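Local coordinates for protein ORF10 (Moritella marina, PDB 6RIW) that probably extends acyl chains as the ketosynthase-chain length factor didomain of a polyunsaturated fatty acid synthase, condensing carrier-protein-bound units, at residues F153-H157 against K943-M949; S128-M134 against Y158-T164. All blocks are in the same frame, centred on the assembly; numbering follows the deposited sequence.

Interaction 1. Residues F153-H157 against K943-M949; sequences FQLTH and KVNQPVM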
loop_
_atom_site.group_PDB
_atom_site.type_symbol
_atom_site.label_atom_id
_atom_site.label_comp_id
_atom_site.label_asym_id
_atom_site.label_seq_id
_atom_site.Cartn_x
_atom_site.Cartn_y
_atom_site.Cartn_z
ATOM N N PHE A 153 27.745 -0.799 -29.361
ATOM C CA PHE A 153 27.037 -1.672 -28.437
ATOM C C PHE A 153 25.613 -1.162 -28.220
ATOM O O PHE A 153 25.381 0.046 -28.125
ATOM C CB PHE A 153 27.757 -1.754 -27.091
ATOM C CG PHE A 153 27.014 -2.583 -26.088
ATOM C CD1 PHE A 153 27.212 -3.951 -26.026
ATOM C CD2 PHE A 153 26.073 -2.010 -25.244
ATOM C CE1 PHE A 153 26.506 -4.730 -25.128
ATOM C CE2 PHE A 153 25.362 -2.800 -24.345
ATOM C CZ PHE A 153 25.587 -4.153 -24.292
ATOM N N GLN A 154 24.658 -2.089 -28.146
ATOM C CA GLN A 154 23.263 -1.749 -27.878
ATOM C C GLN A 154 22.695 -2.714 -26.853
ATOM O O GLN A 154 22.743 -3.929 -27.046
ATOM C CB GLN A 154 22.395 -1.828 -29.135
ATOM C CG GLN A 154 22.611 -0.766 -30.166
ATOM C CD GLN A 154 21.689 -1.018 -31.332
ATOM O OE1 GLN A 154 21.763 -2.064 -31.972
ATOM N NE2 GLN A 154 20.790 -0.094 -31.586
ATOM N N LEU A 155 22.155 -2.178 -25.768
ATOM C CA LEU A 155 21.427 -3.005 -24.822
ATOM C C LEU A 155 20.018 -3.281 -25.336
ATOM O O LEU A 155 19.384 -2.417 -25.952
ATOM C CB LEU A 155 21.367 -2.305 -23.464
ATOM C CG LEU A 155 20.775 -3.084 -22.292
ATOM C CD1 LEU A 155 21.641 -4.270 -21.941
ATOM C CD2 LEU A 155 20.693 -2.108 -21.106
ATOM N N THR A 156 19.519 -4.484 -25.071
ATOM C CA THR A 156 18.144 -4.796 -25.443
ATOM C C THR A 156 17.174 -4.331 -24.354
ATOM O O THR A 156 17.528 -4.251 -23.174
ATOM C CB THR A 156 17.966 -6.294 -25.708
ATOM O OG1 THR A 156 18.241 -7.036 -24.518
ATOM C CG2 THR A 156 18.915 -6.762 -26.829
ATOM N N HIS A 157 15.944 -4.009 -24.767
ATOM C CA HIS A 157 14.901 -3.660 -23.801
ATOM C C HIS A 157 14.583 -4.848 -22.878
ATOM O O HIS A 157 14.683 -6.017 -23.263
ATOM C CB HIS A 157 13.646 -3.173 -24.550
ATOM C CG HIS A 157 12.773 -2.249 -23.755
ATOM N ND1 HIS A 157 13.049 -0.911 -23.599
ATOM C CD2 HIS A 157 11.618 -2.473 -23.086
ATOM C CE1 HIS A 157 12.106 -0.347 -22.869
ATOM N NE2 HIS A 157 11.226 -1.275 -22.543
ATOM N N LYS A 943 23.018 -4.700 -35.415
ATOM C CA LYS A 943 22.038 -4.009 -34.583
ATOM C C LYS A 943 21.165 -5.028 -33.856
ATOM O O LYS A 943 20.830 -6.085 -34.405
ATOM C CB LYS A 943 21.181 -3.072 -35.437
ATOM C CG LYS A 943 21.966 -1.910 -36.042
ATOM C CD LYS A 943 21.140 -0.627 -36.034
ATOM C CE LYS A 943 21.014 -0.051 -37.438
ATOM N NZ LYS A 943 22.352 0.076 -38.081
ATOM N N VAL A 944 20.812 -4.726 -32.593
ATOM C CA VAL A 944 19.882 -5.596 -31.880
ATOM C C VAL A 944 18.477 -5.412 -32.438
ATOM O O VAL A 944 18.126 -4.385 -33.038
ATOM C CB VAL A 944 19.882 -5.345 -30.363
ATOM C CG1 VAL A 944 21.240 -5.656 -29.792
ATOM C CG2 VAL A 944 19.481 -3.900 -30.078
ATOM N N ASN A 945 17.654 -6.414 -32.189
ATOM C CA ASN A 945 16.284 -6.377 -32.675
ATOM C C ASN A 945 15.433 -5.378 -31.896
ATOM O O ASN A 945 14.608 -4.664 -32.480
ATOM C CB ASN A 945 15.684 -7.773 -32.585
ATOM C CG ASN A 945 14.363 -7.863 -33.294
ATOM O OD1 ASN A 945 14.250 -7.497 -34.475
ATOM N ND2 ASN A 945 13.336 -8.326 -32.574
ATOM N N GLN A 946 15.612 -5.315 -30.578
ATOM C CA GLN A 946 14.799 -4.440 -29.727
ATOM C C GLN A 946 15.703 -3.665 -28.780
ATOM O O GLN A 946 15.991 -4.126 -27.672
ATOM C CB GLN A 946 13.758 -5.238 -28.946
ATOM C CG GLN A 946 12.781 -4.352 -28.176
ATOM C CD GLN A 946 12.196 -3.248 -29.031
ATOM O OE1 GLN A 946 12.681 -2.109 -29.038
ATOM N NE2 GLN A 946 11.149 -3.580 -29.770
ATOM N N PRO A 947 16.171 -2.494 -29.186
ATOM C CA PRO A 947 17.004 -1.677 -28.297
ATOM C C PRO A 947 16.142 -1.036 -27.215
ATOM O O PRO A 947 14.911 -1.076 -27.270
ATOM C CB PRO A 947 17.598 -0.630 -29.233
ATOM C CG PRO A 947 16.578 -0.504 -30.335
ATOM C CD PRO A 947 15.903 -1.830 -30.476
ATOM N N VAL A 948 16.809 -0.462 -26.202
ATOM C CA VAL A 948 16.074 0.208 -25.117
ATOM C C VAL A 948 15.240 1.343 -25.686
ATOM O O VAL A 948 15.745 2.196 -26.423
ATOM C CB VAL A 948 17.039 0.730 -24.042
ATOM C CG1 VAL A 948 16.247 1.519 -22.950
ATOM C CG2 VAL A 948 17.792 -0.427 -23.384
ATOM N N MET A 949 13.949 1.359 -25.355
ATOM C CA MET A 949 13.032 2.360 -25.889
ATOM C C MET A 949 12.728 3.412 -24.828
ATOM O O MET A 949 12.390 3.070 -23.692
ATOM C CB MET A 949 11.726 1.725 -26.366
ATOM C CG MET A 949 11.927 0.605 -27.390
ATOM S SD MET A 949 12.668 1.232 -28.914
ATOM C CE MET A 949 11.287 2.226 -29.500
HETATM O O HOH W 1 18.672 -1.695 -33.121
HETATM O O HOH W 2 19.895 0.211 -26.710
#
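A short backbone bridge, flanked by two side-chain bonds to main chain, joins F153-H157, in the loop between helices 129-148 and 174-183, to K943-M949, which follows helix 929-934. At its middle T156 is bridged to P947 through the backbone: H157 N donates to Q946 O at 2.9 Å, and V948 N returns a weak bond to L155 O, where water 2 links the same two atoms. This single isolated beta bridge, not part of a sheet, asks no N-H of P947, so a proline is compatible with the place.

At one end the amide of Q154, its chain extended beyond CG, imitates a peptide group: OE1 accepts from V944 N at 2.9 Å, while NE2 reaches V944 O through water 1. V944 suits the place because its branches spread over Q154 and T156, CG2 lying 3.7 Å from Q154 CB. At the other end H157 ND1 accepts from M949 N in a nearly straight bond (3.0 Å, 172°), tilted out of the ring plane, and V948 CA meets the ring edge. Helix 597-608, in the second ketosynthase-like half, also grips the bridge, S604 OG donating to Q154 O and Q600 NE2 to T156 O.

Interaction 2. Residues S128-M134 against Y158-T164; sequences SSNQLFM and YTAPKKT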
loop_
_atom_site.group_PDB
_atom_site.type_symbol
_atom_site.label_atom_id
_atom_site.label_comp_id
_atom_site.label_asym_id
_atom_site.label_seq_id
_atom_site.Cartn_x
_atom_site.Cartn_y
_atom_site.Cartn_z
ATOM N N SER A 128 2.950 -3.336 -15.447
ATOM C CA SER A 128 2.860 -2.106 -16.222
ATOM C C SER A 128 3.740 -0.992 -15.667
ATOM O O SER A 128 4.318 -0.226 -16.443
ATOM C CB SER A 128 1.408 -1.620 -16.287
ATOM O OG SER A 128 0.585 -2.602 -16.908
ATOM N N SER A 129 3.824 -0.842 -14.344
ATOM C CA SER A 129 4.630 0.272 -13.815
ATOM C C SER A 129 6.101 0.145 -14.224
ATOM O O SER A 129 6.768 1.162 -14.464
ATOM C CB SER A 129 4.464 0.382 -12.291
ATOM O OG SER A 129 5.113 -0.665 -11.584
ATOM N N ASN A 130 6.604 -1.092 -14.359
ATOM C CA ASN A 130 7.963 -1.331 -14.846
ATOM C C ASN A 130 8.231 -0.591 -16.147
ATOM O O ASN A 130 9.322 -0.047 -16.348
ATOM C CB ASN A 130 8.204 -2.830 -15.088
ATOM C CG ASN A 130 8.324 -3.650 -13.828
ATOM O OD1 ASN A 130 8.582 -3.138 -12.739
ATOM N ND2 ASN A 130 8.140 -4.961 -13.976
ATOM N N GLN A 131 7.243 -0.565 -17.051
ATOM C CA GLN A 131 7.469 0.014 -18.372
ATOM C C GLN A 131 7.786 1.499 -18.294
ATOM O O GLN A 131 8.447 2.040 -19.191
ATOM C CB GLN A 131 6.241 -0.192 -19.274
ATOM C CG GLN A 131 5.904 -1.637 -19.609
ATOM C CD GLN A 131 6.630 -2.126 -20.861
ATOM O OE1 GLN A 131 7.409 -1.389 -21.469
ATOM N NE2 GLN A 131 6.379 -3.383 -21.242
ATOM N N LEU A 132 7.341 2.169 -17.237
ATOM C CA LEU A 132 7.532 3.608 -17.106
ATOM C C LEU A 132 8.895 3.993 -16.550
ATOM O O LEU A 132 9.267 5.160 -16.669
ATOM C CB LEU A 132 6.434 4.206 -16.208
ATOM C CG LEU A 132 5.002 4.091 -16.759
ATOM C CD1 LEU A 132 3.959 4.335 -15.666
ATOM C CD2 LEU A 132 4.786 5.062 -17.887
ATOM N N PHE A 133 9.650 3.061 -15.959
ATOM C CA PHE A 133 10.875 3.443 -15.257
ATOM C C PHE A 133 12.116 2.699 -15.734
ATOM O O PHE A 133 13.212 3.257 -15.685
ATOM C CB PHE A 133 10.686 3.250 -13.752
ATOM C CG PHE A 133 9.534 4.044 -13.224
ATOM C CD1 PHE A 133 9.585 5.442 -13.260
ATOM C CD2 PHE A 133 8.379 3.415 -12.766
ATOM C CE1 PHE A 133 8.494 6.192 -12.816
ATOM C CE2 PHE A 133 7.298 4.142 -12.304
ATOM C CZ PHE A 133 7.336 5.532 -12.331
ATOM N N MET A 134 11.973 1.456 -16.183
ATOM C CA MET A 134 13.148 0.706 -16.634
ATOM C C MET A 134 14.015 1.464 -17.638
ATOM O O MET A 134 15.251 1.346 -17.554
ATOM C CB MET A 134 12.716 -0.635 -17.255
ATOM C CG MET A 134 12.212 -1.690 -16.309
ATOM S SD MET A 134 13.126 -1.883 -14.753
ATOM C CE MET A 134 11.814 -2.549 -13.722
ATOM N N TYR A 158 14.178 -4.548 -21.634
ATOM C CA TYR A 158 14.036 -5.608 -20.631
ATOM C C TYR A 158 12.924 -6.605 -20.965
ATOM O O TYR A 158 13.029 -7.783 -20.611
ATOM C CB TYR A 158 13.813 -4.988 -19.243
ATOM C CG TYR A 158 12.389 -4.537 -18.986
ATOM C CD1 TYR A 158 11.893 -3.379 -19.566
ATOM C CD2 TYR A 158 11.547 -5.286 -18.160
ATOM C CE1 TYR A 158 10.556 -2.966 -19.324
ATOM C CE2 TYR A 158 10.218 -4.893 -17.912
ATOM C CZ TYR A 158 9.737 -3.744 -18.498
ATOM O OH TYR A 158 8.424 -3.383 -18.254
ATOM N N THR A 159 11.865 -6.166 -21.648
ATOM C CA THR A 159 10.789 -7.040 -22.120
ATOM C C THR A 159 10.233 -6.385 -23.379
ATOM O O THR A 159 10.726 -5.340 -23.814
ATOM C CB THR A 159 9.715 -7.258 -21.042
ATOM O OG1 THR A 159 8.878 -8.375 -21.378
ATOM C CG2 THR A 159 8.829 -6.017 -20.869
ATOM N N ALA A 160 9.206 -6.983 -23.974
ATOM C CA ALA A 160 8.613 -6.317 -25.133
ATOM C C ALA A 160 8.105 -4.943 -24.697
ATOM O O ALA A 160 7.324 -4.860 -23.737
ATOM C CB ALA A 160 7.466 -7.133 -25.726
ATOM N N PRO A 161 8.538 -3.864 -25.337
ATOM C CA PRO A 161 8.088 -2.524 -24.926
ATOM C C PRO A 161 6.616 -2.318 -25.238
ATOM O O PRO A 161 6.120 -2.761 -26.276
ATOM C CB PRO A 161 8.951 -1.570 -25.769
ATOM C CG PRO A 161 9.894 -2.427 -26.546
ATOM C CD PRO A 161 9.461 -3.840 -26.482
ATOM N N LYS A 162 5.915 -1.632 -24.331
ATOM C CA LYS A 162 4.515 -1.276 -24.552
ATOM C C LYS A 162 4.300 0.174 -24.152
ATOM O O LYS A 162 4.792 0.619 -23.106
ATOM C CB LYS A 162 3.543 -2.171 -23.749
ATOM C CG LYS A 162 3.769 -3.659 -23.877
ATOM C CD LYS A 162 3.306 -4.197 -25.242
ATOM C CE LYS A 162 3.627 -5.704 -25.412
ATOM N NZ LYS A 162 2.961 -6.583 -24.387
ATOM N N LYS A 163 3.572 0.913 -24.991
ATOM C CA LYS A 163 3.137 2.243 -24.598
ATOM C C LYS A 163 2.270 2.129 -23.355
ATOM O O LYS A 163 1.326 1.332 -23.313
ATOM C CB LYS A 163 2.370 2.921 -25.737
ATOM C CG LYS A 163 3.274 3.342 -26.878
ATOM C CD LYS A 163 2.486 3.719 -28.127
ATOM C CE LYS A 163 3.221 4.799 -28.924
ATOM N NZ LYS A 163 2.557 5.051 -30.234
ATOM N N THR A 164 2.610 2.902 -22.325
ATOM C CA THR A 164 2.019 2.706 -21.008
ATOM C C THR A 164 1.580 4.042 -20.430
ATOM O O THR A 164 2.382 4.982 -20.351
ATOM C CB THR A 164 3.025 2.003 -20.081
ATOM O OG1 THR A 164 3.386 0.747 -20.669
ATOM C CG2 THR A 164 2.421 1.761 -18.710
HETATM O O HOH W 3 7.079 -5.390 -16.907
#
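The Y158 ring is held between M134 of helix 129-148 and its own neighbour T159. M134 CG sits over the centre of one face, 3.6 Å from the ring centroid, in a CH-pi contact; SD lies farther out above that face, a more distant Met-aromatic contact. T159 CG2 covers the opposite face near its rim. At the edge, in the ring plane, water 3 hydrogen-bonds to Y158 OH at 2.8 Å and accepts from N130 ND2, which also bonds D227. Chi1 of 80° sets the ring between its backbone N and carbonyl carbon and turns it toward the helix.

The second flat group, the Q131 amide, is inclined 59° to this ring. Its chain bends at chi2 and reaches across to the loop. NE2 donates to A160 O at 3.0 Å, the acceptor lying in the amide plane, whereas K162 N approaches OE1 from above that plane, at 3.2 Å. Glutamine suits the position by offering a donor and an acceptor at once; an alanine here would probably leave A160 O and K162 N without these mates and open a gap beside Y158 OH.

Farther along, T164 crosses Q131 at about a right angle, OG1 lying 3.3 Å from Q131 CB and donating to K162 O at 2.8 Å. Its CG2 packs on L132 CG at 4.0 Å; the methyl thus meets the helix while the hydroxyl is bonded within the loop. The contact ties the first turn of helix 129-148 to the irregular loop of the ketosynthase that follows it. Because 158-164 forms no regular helix or strand, the buried Q131 amide serves A160 O and K162 N as a neighbouring peptide might, and its two bonds at different inclinations probably restrict its rotation.

Along the chain the order is 128-134, 153-157, 158-164, 943-949, so the two contacts interlock: 153-157 runs straight into 158-164, and one loop after helix 129-148 serves both. Their centres are about 14 Å apart. Interaction 2, folding the loop back on the start of its helix, lies nearer the chain's centre in space, about 21 Å from it (centre to centre) against about 34 Å for interaction 1, where 943-949 runs beside 153-157. They meet directly, Q946 and M949 packing on P161. Just beyond 943-949, N952 bonds to K162 O and T164 N. The loop of the first ketosynthase half thereby joins late residues and, through helices 589-595 and 597-608, the second half.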